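Long-range contacts in Phosphoglucomutase/phosphomannomutase family protein (Burkholderia thailandensis, PDB 3UW2), which probably catalyses intramolecular phosphate transfer on phosphosugars, as a metal-dependent member of the phosphohexose mutase family: residues Val67-Arg72 against Val96-Thr101; Val103-Ala108 against Tyr359-Gly364; Asp179-Arg184 against Gly207-Arg212; Ile189-Pro194 against Leu217-Val222; Ala201-Ala206 against Glu223-Ile228. All coordinates share one frame; numbering follows the deposited sequence.

Interaction 1 (Val67-Arg72 against Val96-Thr101); sequences VARDGR and VGMVPT. With EDO (1,2-ethanediol), chain C.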
# COMPACT_ATOMS: atom_id res chain seq x y z
N VAL A 67 7.92 14.29 10.25
CA VAL A 67 8.83 13.38 9.52
C VAL A 67 8.98 12.06 10.27
O VAL A 67 8.81 12.03 11.45
CB VAL A 67 10.24 13.97 9.25
CG1 VAL A 67 10.15 15.24 8.42
CG2 VAL A 67 10.98 14.22 10.56
N ALA A 68 9.25 10.95 9.56
CA ALA A 68 9.39 9.65 10.18
C ALA A 68 10.31 8.85 9.26
O ALA A 68 10.55 9.26 8.10
CB ALA A 68 7.99 8.96 10.30
N ARG A 69 10.79 7.72 9.77
CA ARG A 69 11.65 6.86 8.97
C ARG A 69 11.35 5.40 9.24
O ARG A 69 10.81 5.05 10.32
CB ARG A 69 13.14 7.20 9.24
CG ARG A 69 13.54 6.97 10.71
CD ARG A 69 15.08 7.08 10.80
NE ARG A 69 15.56 6.82 12.14
CZ ARG A 69 15.93 5.63 12.65
NH1 ARG A 69 15.89 4.44 11.95
NH2 ARG A 69 16.38 5.63 13.89
N ASP A 70 11.72 4.51 8.30
CA ASP A 70 11.66 3.09 8.60
C ASP A 70 13.00 2.65 9.22
O ASP A 70 13.74 3.51 9.69
CB ASP A 70 11.34 2.26 7.36
CG ASP A 70 12.42 2.32 6.30
OD1 ASP A 70 13.56 2.85 6.54
OD2 ASP A 70 12.18 1.69 5.19
N GLY A 71 13.33 1.35 9.22
CA GLY A 71 14.53 0.92 9.94
C GLY A 71 15.78 0.65 9.09
O GLY A 71 16.62 -0.25 9.44
N ARG A 72 15.91 1.42 8.00
CA ARG A 72 17.00 1.26 7.09
C ARG A 72 18.27 1.94 7.62
O ARG A 72 18.18 2.91 8.40
CB ARG A 72 16.61 1.77 5.69
CG ARG A 72 15.72 0.76 4.96
CD ARG A 72 14.96 1.37 3.74
NE ARG A 72 14.07 0.30 3.21
CZ ARG A 72 14.38 -0.61 2.30
NH1 ARG A 72 15.56 -0.62 1.67
NH2 ARG A 72 13.47 -1.55 2.05
N VAL A 96 8.68 12.11 14.45
CA VAL A 96 8.08 11.04 15.24
C VAL A 96 8.98 9.78 15.29
O VAL A 96 8.53 8.73 15.80
CB VAL A 96 6.61 10.71 14.78
CG1 VAL A 96 5.69 11.96 14.96
CG2 VAL A 96 6.57 10.23 13.33
N GLY A 97 10.19 9.89 14.73
CA GLY A 97 11.26 8.90 14.94
C GLY A 97 11.02 7.73 13.97
O GLY A 97 10.50 7.94 12.89
N MET A 98 11.42 6.51 14.36
CA MET A 98 11.37 5.32 13.47
C MET A 98 10.08 4.56 13.75
O MET A 98 9.87 3.99 14.83
CB MET A 98 12.58 4.41 13.75
CG MET A 98 12.63 3.17 12.83
SD MET A 98 13.62 1.84 13.62
CE MET A 98 12.63 1.38 15.07
N VAL A 99 9.16 4.66 12.81
CA VAL A 99 7.82 4.06 12.99
C VAL A 99 7.35 3.57 11.62
O VAL A 99 7.88 4.03 10.57
CB VAL A 99 6.79 5.03 13.53
CG1 VAL A 99 7.06 5.43 15.00
CG2 VAL A 99 6.71 6.30 12.65
N PRO A 100 6.41 2.59 11.59
CA PRO A 100 5.80 2.20 10.30
C PRO A 100 5.20 3.43 9.60
O PRO A 100 4.84 4.43 10.28
CB PRO A 100 4.64 1.26 10.73
CG PRO A 100 5.20 0.59 11.98
CD PRO A 100 5.82 1.82 12.71
N THR A 101 5.25 3.42 8.28
CA THR A 101 4.67 4.48 7.44
C THR A 101 3.25 4.95 7.84
O THR A 101 3.05 6.16 8.04
CB THR A 101 4.70 3.99 5.96
OG1 THR A 101 6.05 4.08 5.52
CG2 THR A 101 3.89 4.88 5.03
C1 EDO C . 18.38 2.29 12.55
O1 EDO C . 17.03 1.89 12.88
C2 EDO C . 18.99 1.53 11.38
O2 EDO C . 18.37 0.24 11.39
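Val67-Arg69 and Val96-Met98 run side by side as parallel strands, their short axes 4.8 Å apart and inclined by 12°. Three backbone bonds hold them: Val96 N to Val67 O, Arg69 N to Gly97 O, and Val99 N to Arg69 O at 3.0 Å. The same Arg69 O also receives a CA-H...O contact from Met98 CA, where Arg69 and Met98 form the parallel bridge. The regular pairing ends here.

Arg69 and Met98 put their side chains on the same face of the sheet. Met98 CB sits 3.7 Å above the centre of the Arg69 guanidinium, so the flat group lies over the root of the methionine. The arginine CG stands between backbone N and carbonyl carbon (chi1 62°), and the chain beyond it is extended to NE. At the guanidinium edge NH1 makes a nearly straight bond of 2.9 Å to O1 of a 1,2-ethanediol, probably from the crystallisation liquor, and a second to Asp70 O, tilted from the guanidinium plane. The diol's O2 in turn donates to Gly71 O. On the other face of the sheet Ala68 CB meets Val96 CG2 at 3.6 Å and Val99 CG2 at 3.8 Å.

Past the strand, Asp70 OD1 accepts from Arg72 N in an Asx turn, while OD2 is held by Thr128 and by a salt bridge to Arg72 NE. Asp70 lies about 4 Å, side chain to side chain, from the zinc ligand Asp266. The pairing is that of a beta-alpha-beta unit, strand 64-69, helix 75-88, strand 92-98, whose loops at the carboxyl ends of the strands lie near the metal site.

Interaction 2 (Val103-Ala108 against Tyr359-Gly364); sequences VGYFAA and YGFDDG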
# COMPACT_ATOMS: atom_id res chain seq x y z
N VAL A 103 2.01 4.97 10.61
CA VAL A 103 2.08 5.73 11.89
C VAL A 103 2.44 7.23 11.64
O VAL A 103 1.95 8.13 12.32
CB VAL A 103 3.07 5.05 12.93
CG1 VAL A 103 3.17 5.88 14.24
CG2 VAL A 103 2.52 3.65 13.24
N GLY A 104 3.32 7.49 10.68
CA GLY A 104 3.58 8.86 10.20
C GLY A 104 2.26 9.46 9.63
O GLY A 104 1.90 10.62 9.98
N TYR A 105 1.48 8.68 8.87
CA TYR A 105 0.17 9.16 8.36
C TYR A 105 -0.74 9.49 9.54
O TYR A 105 -1.45 10.50 9.56
CB TYR A 105 -0.55 8.11 7.51
CG TYR A 105 0.16 7.73 6.23
CD1 TYR A 105 1.14 8.54 5.61
CD2 TYR A 105 -0.17 6.51 5.61
CE1 TYR A 105 1.75 8.12 4.36
CE2 TYR A 105 0.39 6.14 4.41
CZ TYR A 105 1.36 6.92 3.79
OH TYR A 105 1.93 6.39 2.57
N PHE A 106 -0.68 8.64 10.57
CA PHE A 106 -1.57 8.81 11.70
C PHE A 106 -1.16 10.13 12.42
O PHE A 106 -2.05 10.90 12.87
CB PHE A 106 -1.46 7.61 12.64
CG PHE A 106 -2.16 7.81 14.00
CD1 PHE A 106 -3.53 7.64 14.12
CD2 PHE A 106 -1.44 8.14 15.13
CE1 PHE A 106 -4.17 7.77 15.35
CE2 PHE A 106 -2.09 8.34 16.39
CZ PHE A 106 -3.44 8.14 16.50
N ALA A 107 0.15 10.37 12.56
CA ALA A 107 0.62 11.64 13.19
C ALA A 107 0.12 12.88 12.38
O ALA A 107 -0.11 13.90 12.93
CB ALA A 107 2.16 11.66 13.33
N ALA A 108 -0.06 12.73 11.07
CA ALA A 108 -0.50 13.82 10.22
C ALA A 108 -2.06 13.86 10.20
O ALA A 108 -2.67 14.71 9.54
CB ALA A 108 0.10 13.65 8.80
N TYR A 359 -9.15 6.69 9.56
CA TYR A 359 -8.69 7.98 9.02
C TYR A 359 -8.52 7.91 7.49
O TYR A 359 -8.21 8.91 6.85
CB TYR A 359 -7.32 8.35 9.66
CG TYR A 359 -7.49 8.51 11.13
CD1 TYR A 359 -7.98 9.70 11.64
CD2 TYR A 359 -7.24 7.45 12.02
CE1 TYR A 359 -8.18 9.85 13.02
CE2 TYR A 359 -7.43 7.59 13.39
CZ TYR A 359 -7.92 8.77 13.86
OH TYR A 359 -8.15 8.87 15.20
N GLY A 360 -8.68 6.74 6.93
CA GLY A 360 -8.72 6.65 5.46
C GLY A 360 -7.37 6.44 4.80
O GLY A 360 -7.31 6.32 3.58
N PHE A 361 -6.28 6.36 5.57
CA PHE A 361 -4.96 5.97 4.99
C PHE A 361 -4.78 4.45 5.08
O PHE A 361 -5.35 3.78 5.97
CB PHE A 361 -3.76 6.70 5.65
CG PHE A 361 -3.73 6.60 7.16
CD1 PHE A 361 -3.26 5.45 7.78
CD2 PHE A 361 -4.13 7.66 7.94
CE1 PHE A 361 -3.19 5.32 9.17
CE2 PHE A 361 -4.07 7.57 9.35
CZ PHE A 361 -3.61 6.42 9.96
N ASP A 362 -4.01 3.93 4.14
CA ASP A 362 -3.63 2.54 4.12
C ASP A 362 -2.70 2.25 5.33
O ASP A 362 -1.81 3.05 5.68
CB ASP A 362 -2.98 2.15 2.75
CG ASP A 362 -1.89 3.13 2.28
OD1 ASP A 362 -1.99 4.34 2.63
OD2 ASP A 362 -0.93 2.68 1.52
N ASP A 363 -2.93 1.12 5.97
CA ASP A 363 -2.21 0.77 7.21
C ASP A 363 -2.31 -0.76 7.37
O ASP A 363 -3.36 -1.31 7.65
CB ASP A 363 -2.90 1.49 8.41
CG ASP A 363 -2.20 1.24 9.73
OD1 ASP A 363 -1.52 0.17 9.87
OD2 ASP A 363 -2.34 2.10 10.65
N GLY A 364 -1.19 -1.44 7.18
CA GLY A 364 -1.10 -2.87 7.38
C GLY A 364 -1.38 -3.34 8.81
O GLY A 364 -1.93 -4.45 9.00
O HOH W 1 1.45 4.15 1.64
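Tyr359 meets Phe106 first: the edge of the phenylalanine ring is directed at the face of the tyrosine in an offset edge-to-face pair, centroids 5.7 Å apart and planes at 81°. Phe106 CE1 comes to 3.8 Å from Tyr359 CE2. The phenylalanine reaches this far because its CG is anti to the backbone N (chi1 169°), and the tyrosine hydroxyl beyond is bonded to Arg184.

Phe361, two residues on, lies against the helix itself. Tyr105 CB stands over one face of its ring, 3.7 Å from the centroid, a CH-pi contact. The Tyr105 ring completes an offset edge-to-face pair, its edge toward that face and the planes at 61°. At the far end of the Phe361 ring, CZ touches both CA and CB of Phe106 at 3.6 Å, so this one ring spans two consecutive helical residues.

Asp362 follows with OD1 at 3.5 Å from Tyr105 CE2. Its other oxygen, OD2, takes a bond from His351 and another from a water, which accepts from Tyr105 OH at 2.5 Å; the water therefore bridges the phenol and the carboxylate. Asp362 O is buried here with no partner in the model. Asp363 closes the run as N-cap of helix 364-375, its OD1 accepting from Tyr366 N and its OD2 paired with Tyr181 OH.

The contact is an aromatic interface between the first and third domains, joining helix 101-107 to the loop before helix 364-375. Asp362 approaches to about 4 Å, side chain to side chain, of the zinc ligand Asp268, which places the interface beside the metal site.

Interaction 3 (Asp179-Arg184 against Gly207-Arg212); sequences DQYVER and GPLATR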
# COMPACT_ATOMS: atom_id res chain seq x y z
N ASP A 179 2.16 5.59 21.61
CA ASP A 179 1.16 5.32 22.63
C ASP A 179 -0.21 5.81 22.15
O ASP A 179 -1.18 5.09 22.34
CB ASP A 179 1.47 6.07 23.94
CG ASP A 179 2.64 5.49 24.69
OD1 ASP A 179 3.17 4.41 24.33
OD2 ASP A 179 3.06 6.15 25.66
N GLN A 180 -0.29 7.03 21.58
CA GLN A 180 -1.59 7.51 21.05
C GLN A 180 -2.10 6.52 19.98
O GLN A 180 -3.27 6.21 19.90
CB GLN A 180 -1.50 8.85 20.34
CG GLN A 180 -1.43 10.02 21.25
CD GLN A 180 -1.34 11.30 20.46
OE1 GLN A 180 -0.33 12.02 20.53
NE2 GLN A 180 -2.39 11.62 19.75
N TYR A 181 -1.20 6.09 19.12
CA TYR A 181 -1.63 5.15 18.04
C TYR A 181 -2.21 3.82 18.61
O TYR A 181 -3.34 3.40 18.29
CB TYR A 181 -0.43 4.88 17.19
CG TYR A 181 -0.69 3.92 16.01
CD1 TYR A 181 -1.28 4.37 14.83
CD2 TYR A 181 -0.26 2.61 16.09
CE1 TYR A 181 -1.46 3.45 13.74
CE2 TYR A 181 -0.45 1.71 15.06
CZ TYR A 181 -1.04 2.14 13.87
OH TYR A 181 -1.19 1.22 12.80
N VAL A 182 -1.43 3.15 19.43
CA VAL A 182 -1.87 1.89 20.01
C VAL A 182 -3.17 2.07 20.77
O VAL A 182 -4.11 1.29 20.58
CB VAL A 182 -0.79 1.24 20.91
CG1 VAL A 182 -1.32 -0.05 21.56
CG2 VAL A 182 0.48 0.96 20.05
N GLU A 183 -3.25 3.11 21.61
CA GLU A 183 -4.44 3.33 22.43
C GLU A 183 -5.64 3.65 21.57
O GLU A 183 -6.80 3.36 21.96
CB GLU A 183 -4.23 4.47 23.43
CG GLU A 183 -3.25 4.03 24.51
CD GLU A 183 -2.62 5.22 25.23
OE1 GLU A 183 -3.37 6.13 25.66
OE2 GLU A 183 -1.38 5.23 25.38
N ARG A 184 -5.36 4.24 20.41
CA ARG A 184 -6.48 4.63 19.55
C ARG A 184 -7.07 3.36 18.94
O ARG A 184 -8.30 3.24 18.84
CB ARG A 184 -6.08 5.71 18.53
CG ARG A 184 -7.02 5.88 17.36
CD ARG A 184 -8.41 6.44 17.75
NE ARG A 184 -9.24 6.64 16.56
CZ ARG A 184 -9.92 5.66 15.94
NH1 ARG A 184 -9.89 4.39 16.40
NH2 ARG A 184 -10.62 5.93 14.85
N GLY A 207 7.98 -4.63 12.81
CA GLY A 207 8.02 -5.64 13.89
C GLY A 207 7.74 -5.19 15.33
O GLY A 207 6.81 -5.71 15.98
N PRO A 208 8.50 -4.21 15.84
CA PRO A 208 8.24 -3.76 17.20
C PRO A 208 6.81 -3.28 17.49
O PRO A 208 6.16 -3.75 18.44
CB PRO A 208 9.28 -2.64 17.41
CG PRO A 208 10.39 -2.96 16.42
CD PRO A 208 9.61 -3.47 15.21
N LEU A 209 6.30 -2.32 16.72
CA LEU A 209 4.98 -1.84 17.01
C LEU A 209 3.87 -2.84 16.63
O LEU A 209 2.84 -2.91 17.29
CB LEU A 209 4.73 -0.54 16.24
CG LEU A 209 3.61 0.36 16.67
CD1 LEU A 209 3.60 0.66 18.19
CD2 LEU A 209 3.76 1.66 15.89
N ALA A 210 4.01 -3.60 15.55
CA ALA A 210 2.94 -4.60 15.28
C ALA A 210 2.83 -5.64 16.41
O ALA A 210 1.71 -5.96 16.85
CB ALA A 210 3.17 -5.30 13.96
N THR A 211 3.97 -6.08 16.96
CA THR A 211 3.92 -7.06 18.06
C THR A 211 3.31 -6.44 19.29
O THR A 211 2.47 -7.05 19.94
CB THR A 211 5.27 -7.75 18.32
OG1 THR A 211 6.29 -6.76 18.50
CG2 THR A 211 5.63 -8.62 17.08
N ARG A 212 3.73 -5.20 19.60
CA ARG A 212 3.13 -4.41 20.68
C ARG A 212 1.60 -4.33 20.52
O ARG A 212 0.87 -4.58 21.49
CB ARG A 212 3.68 -3.00 20.70
CG ARG A 212 3.09 -2.13 21.81
CD ARG A 212 3.77 -0.75 21.86
NE ARG A 212 2.99 -0.01 22.85
CZ ARG A 212 3.11 1.27 23.17
NH1 ARG A 212 4.03 2.01 22.62
NH2 ARG A 212 2.31 1.77 24.12
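Arg212 reaches Asp179 and holds one carboxylate oxygen with both of its terminal nitrogens: OD1 accepts from NH2 at 2.8 Å and from NH1 at 3.1 Å. The oxygen lies in the guanidinium plane, end-on between the two N-H groups, while the carboxylate plane is turned 82° from that of the guanidinium. NH1 comes in nearly along the C-O axis and NH2 from above the carboxylate plane. An arginine chain extended from CG to NE, with CG anti to the backbone N (chi1 -180°), provides the reach for this surface salt bridge. Glu183 OE2, 5.2 Å from Arg212 NH2, probably adds electrostatic pull without a contact.

Inward, the partners are apolar. Val182 CG2 lies 3.9 Å above one face of the guanidinium, toward its rim, and touches Leu209 CD1 at 3.6 Å. The other leucine methyl, CD2, meets Tyr181 CD2 at 4.1 Å. The hydroxyl of Tyr181 is satisfied elsewhere, by Asp363 OD2.

The helical segments 179-184 and 207-212 cross at -35°, axes 11.1 Å apart, a spacing spanned by the extended arginine and the valine and leucine methyls: helix 178-186 on helix 206-216 in alpha/beta/alpha domain II, the salt bridge on its exposed side.

Interaction 4 (Ile189-Pro194 against Leu217-Val222); sequences IKLTRP and LGCELV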
# COMPACT_ATOMS: atom_id res chain seq x y z
N ILE A 189 -11.17 -1.52 19.19
CA ILE A 189 -11.25 -2.91 18.79
C ILE A 189 -11.05 -3.83 19.99
O ILE A 189 -10.03 -3.79 20.69
CB ILE A 189 -10.22 -3.25 17.67
CG1 ILE A 189 -10.52 -2.47 16.36
CG2 ILE A 189 -10.25 -4.77 17.45
CD1 ILE A 189 -9.43 -2.65 15.26
N LYS A 190 -12.04 -4.66 20.26
CA LYS A 190 -12.02 -5.55 21.41
C LYS A 190 -12.25 -6.96 20.86
O LYS A 190 -13.38 -7.29 20.49
CB LYS A 190 -13.15 -5.11 22.37
CG LYS A 190 -12.76 -4.07 23.44
CD LYS A 190 -12.41 -2.68 22.92
CE LYS A 190 -12.37 -1.65 24.03
NZ LYS A 190 -11.04 -1.62 24.71
N LEU A 191 -11.21 -7.80 20.79
CA LEU A 191 -11.39 -9.15 20.21
C LEU A 191 -12.32 -10.07 21.03
O LEU A 191 -12.21 -10.14 22.24
CB LEU A 191 -10.05 -9.84 20.03
CG LEU A 191 -9.06 -9.00 19.21
CD1 LEU A 191 -7.83 -9.83 19.02
CD2 LEU A 191 -9.63 -8.63 17.85
N THR A 192 -13.19 -10.80 20.32
CA THR A 192 -14.09 -11.81 20.90
C THR A 192 -13.36 -12.83 21.74
O THR A 192 -13.85 -13.19 22.81
CB THR A 192 -14.93 -12.48 19.82
OG1 THR A 192 -15.73 -11.47 19.22
CG2 THR A 192 -15.89 -13.53 20.42
N ARG A 193 -12.16 -13.21 21.30
CA ARG A 193 -11.33 -14.20 21.93
C ARG A 193 -9.89 -13.89 21.52
O ARG A 193 -9.67 -13.24 20.49
CB ARG A 193 -11.73 -15.63 21.53
CG ARG A 193 -11.48 -16.02 20.06
CD ARG A 193 -11.93 -17.47 19.80
NE ARG A 193 -11.74 -17.83 18.40
CZ ARG A 193 -10.59 -18.29 17.88
NH1 ARG A 193 -9.55 -18.48 18.65
NH2 ARG A 193 -10.48 -18.56 16.59
N PRO A 194 -8.89 -14.33 22.31
CA PRO A 194 -7.51 -14.25 21.81
C PRO A 194 -7.28 -15.21 20.67
O PRO A 194 -7.93 -16.28 20.58
CB PRO A 194 -6.64 -14.65 23.01
CG PRO A 194 -7.55 -15.23 24.03
CD PRO A 194 -8.96 -14.78 23.72
N LEU A 217 -3.96 -6.21 21.92
CA LEU A 217 -5.30 -6.74 21.61
C LEU A 217 -5.56 -8.10 22.32
O LEU A 217 -6.68 -8.62 22.29
CB LEU A 217 -5.49 -6.88 20.11
CG LEU A 217 -5.54 -5.53 19.40
CD1 LEU A 217 -5.61 -5.75 17.91
CD2 LEU A 217 -6.72 -4.70 19.89
N GLY A 218 -4.52 -8.67 22.93
CA GLY A 218 -4.70 -9.90 23.72
C GLY A 218 -4.19 -11.14 23.01
O GLY A 218 -4.44 -12.23 23.46
N CYS A 219 -3.49 -10.98 21.89
CA CYS A 219 -3.04 -12.16 21.16
C CYS A 219 -1.67 -12.62 21.62
O CYS A 219 -0.77 -11.80 21.93
CB CYS A 219 -2.99 -11.89 19.67
SG CYS A 219 -4.66 -11.55 19.06
N GLU A 220 -1.52 -13.93 21.59
CA GLU A 220 -0.20 -14.58 21.72
C GLU A 220 0.45 -14.66 20.36
O GLU A 220 -0.22 -14.91 19.35
CB GLU A 220 -0.31 -16.00 22.34
CG GLU A 220 -0.31 -15.95 23.85
CD GLU A 220 -0.48 -17.34 24.45
OE1 GLU A 220 -1.27 -17.47 25.43
OE2 GLU A 220 0.18 -18.31 23.94
N LEU A 221 1.75 -14.43 20.31
CA LEU A 221 2.45 -14.26 19.04
C LEU A 221 3.56 -15.26 18.88
O LEU A 221 4.19 -15.60 19.87
CB LEU A 221 3.02 -12.86 18.97
CG LEU A 221 2.04 -11.71 19.14
CD1 LEU A 221 2.82 -10.43 18.88
CD2 LEU A 221 0.80 -11.77 18.24
N VAL A 222 3.73 -15.81 17.69
CA VAL A 222 4.95 -16.48 17.38
C VAL A 222 5.66 -15.52 16.41
O VAL A 222 5.21 -15.33 15.30
CB VAL A 222 4.79 -17.86 16.70
CG1 VAL A 222 6.16 -18.47 16.67
CG2 VAL A 222 3.85 -18.78 17.48
O HOH W 2 -9.09 -7.29 22.37
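This is an apolar loop-against-helix-end contact at the periphery of domain II, away from the metal site, where the connection that leads to strand 197-200 passes the C-terminal end of helix 206-216. Leu191 is its centre. Its CD1 methyl lies 3.6 Å from Cys219 SG and 3.9 Å from Leu217 CB, touching both residues. With CG anti to its carbonyl carbon (chi1 -54°), the leucine is carried onto the other chain. Leu217 answers with CD2, which sits 3.5 Å from Ile189 O and more loosely against Ile189 CG2. Further along the loop, Pro194 CB rests on Gly218 O at 3.3 Å.

The polar link is indirect: one water accepts from Leu191 N at 2.7 Å and donates to Leu217 O at 2.8 Å, tying the loop backbone to the end of the helix. Gly218, with positive phi, ends that helix in a Schellman motif and turns the chain toward Cys219.

Helix 364-375 lies alongside, with Ala369 touching both Ile189 and Leu217. Beyond the contact, Glu220 and Val222 pair through their backbones with Leu197, as the second chain becomes edge strand 221-224, and Leu221 packs back on helix 206-216.

Interaction 5 (Ala201-Ala206 against Glu223-Ile228); sequences AGNGVA and ELFTDI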
# COMPACT_ATOMS: atom_id res chain seq x y z
N ALA A 201 7.87 -9.83 10.22
CA ALA A 201 8.13 -8.45 9.81
C ALA A 201 9.38 -8.38 8.86
O ALA A 201 9.77 -7.29 8.47
CB ALA A 201 8.37 -7.58 11.04
N GLY A 202 10.05 -9.51 8.57
CA GLY A 202 11.23 -9.46 7.67
C GLY A 202 12.31 -8.48 8.14
O GLY A 202 13.00 -7.92 7.31
N ASN A 203 12.41 -8.26 9.45
CA ASN A 203 13.40 -7.33 10.06
C ASN A 203 13.16 -5.85 9.73
O ASN A 203 14.07 -5.03 9.91
CB ASN A 203 14.87 -7.73 9.78
CG ASN A 203 15.20 -9.16 10.23
OD1 ASN A 203 15.37 -10.08 9.40
ND2 ASN A 203 15.13 -9.38 11.52
N GLY A 204 11.94 -5.54 9.24
CA GLY A 204 11.55 -4.21 8.81
C GLY A 204 10.98 -3.46 9.99
O GLY A 204 10.87 -4.03 11.08
N VAL A 205 10.54 -2.23 9.76
CA VAL A 205 10.10 -1.39 10.84
C VAL A 205 8.75 -1.83 11.43
O VAL A 205 8.38 -1.39 12.50
CB VAL A 205 10.12 0.12 10.40
CG1 VAL A 205 8.95 0.42 9.49
CG2 VAL A 205 10.02 0.98 11.66
N ALA A 206 8.01 -2.75 10.77
CA ALA A 206 6.69 -3.17 11.28
C ALA A 206 6.85 -3.96 12.61
O ALA A 206 5.93 -3.98 13.44
CB ALA A 206 5.95 -4.07 10.24
N GLU A 223 6.74 -14.89 16.87
CA GLU A 223 7.40 -13.87 16.10
C GLU A 223 8.48 -14.40 15.12
O GLU A 223 9.34 -15.25 15.47
CB GLU A 223 8.02 -12.86 17.08
CG GLU A 223 6.95 -12.24 17.98
CD GLU A 223 7.47 -11.16 18.90
OE1 GLU A 223 8.42 -10.43 18.53
OE2 GLU A 223 6.91 -10.99 19.99
N LEU A 224 8.49 -13.81 13.92
CA LEU A 224 9.52 -14.10 12.94
C LEU A 224 10.15 -12.79 12.50
O LEU A 224 9.45 -11.93 11.97
CB LEU A 224 8.94 -14.83 11.71
CG LEU A 224 8.60 -16.31 11.89
CD1 LEU A 224 7.63 -16.72 10.75
CD2 LEU A 224 9.85 -17.16 11.93
N PHE A 225 11.46 -12.62 12.75
CA PHE A 225 12.23 -11.47 12.22
C PHE A 225 11.58 -10.11 12.60
O PHE A 225 11.38 -9.24 11.75
CB PHE A 225 12.42 -11.58 10.68
CG PHE A 225 12.61 -12.98 10.23
CD1 PHE A 225 13.67 -13.76 10.73
CD2 PHE A 225 11.75 -13.55 9.30
CE1 PHE A 225 13.84 -15.09 10.33
CE2 PHE A 225 11.92 -14.89 8.90
CZ PHE A 225 12.96 -15.66 9.40
N THR A 226 11.22 -9.99 13.88
CA THR A 226 10.53 -8.78 14.34
C THR A 226 11.49 -7.75 14.94
O THR A 226 11.06 -6.65 15.34
CB THR A 226 9.39 -9.13 15.33
OG1 THR A 226 9.93 -9.90 16.41
CG2 THR A 226 8.20 -9.84 14.57
N ASP A 227 12.76 -8.11 15.08
CA ASP A 227 13.79 -7.17 15.47
C ASP A 227 14.20 -6.45 14.21
O ASP A 227 14.26 -7.04 13.11
CB ASP A 227 15.02 -7.87 16.11
CG ASP A 227 15.66 -8.92 15.17
OD1 ASP A 227 15.03 -9.97 14.80
OD2 ASP A 227 16.81 -8.68 14.78
N ILE A 228 14.53 -5.19 14.38
CA ILE A 228 14.99 -4.31 13.31
C ILE A 228 16.37 -4.70 12.81
O ILE A 228 17.36 -4.70 13.58
CB ILE A 228 15.15 -2.85 13.85
CG1 ILE A 228 13.82 -2.39 14.48
CG2 ILE A 228 15.62 -1.90 12.68
CD1 ILE A 228 12.64 -2.29 13.51
O HOH W 3 15.71 -11.78 13.18
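The turn that follows strand 197-200 and leads into helix 206-216 is held here against the end of the neighbouring strand 221-224. Ala201 N donates to Leu224 O at 3.2 Å, carrying on the parallel pairing of the two strands. Asn203 N then donates to Phe225 O in a shorter bond of 2.7 Å, and Ala201 CB leans on that same oxygen at 3.5 Å.

Ala201-Gly204 form a type I' beta turn, closed by Gly204 N to Ala201 O, with Gly202 and Asn203 both at positive phi. It is the strand-turn-helix corner of the alpha/beta/alpha domain II.

Asn203 supplies the main side-chain link. Its ND2 makes a nearly straight bond of 3.0 Å to Asp227 O, which lies in the amide plane. A water accepts from the same nitrogen and donates to Asp227 OD1, the amide and carboxylate lying side by side with planes 73° apart. The amide oxygen is bonded to Asn234 ND2 and passes 3.5 Å from Phe225 CB, so both ends of the amide are engaged and its flip is fixed. Further along, Ile228 brings its CD1 methyl to the turn, 3.5 Å from Gly204 O and 3.8 Å from Val205 CA.

Interactions 1, 2 and 5 gather near the zinc ion, bound by Asp264, Asp266 and Asp268: the side chains of Asp70 and Val205 lie about 8 Å from it and that of Asp362 about 7 Å. Val205 of interaction 5 packs into interaction 1, its CG2 3.6 Å from Met98 CG, joining the first and second domains. Interaction 3 touches the first domain through Leu209 CD2, 3.8 Å from Pro100 CD of interaction 1 and 3.5 Å from Val103 CG2 of interaction 2. Interactions 3, 4 and 5 interlock along the chain around helix 206-216 and strand 221-224, with interaction 4 the peripheral member, its centre 26 Å from that of interaction 1.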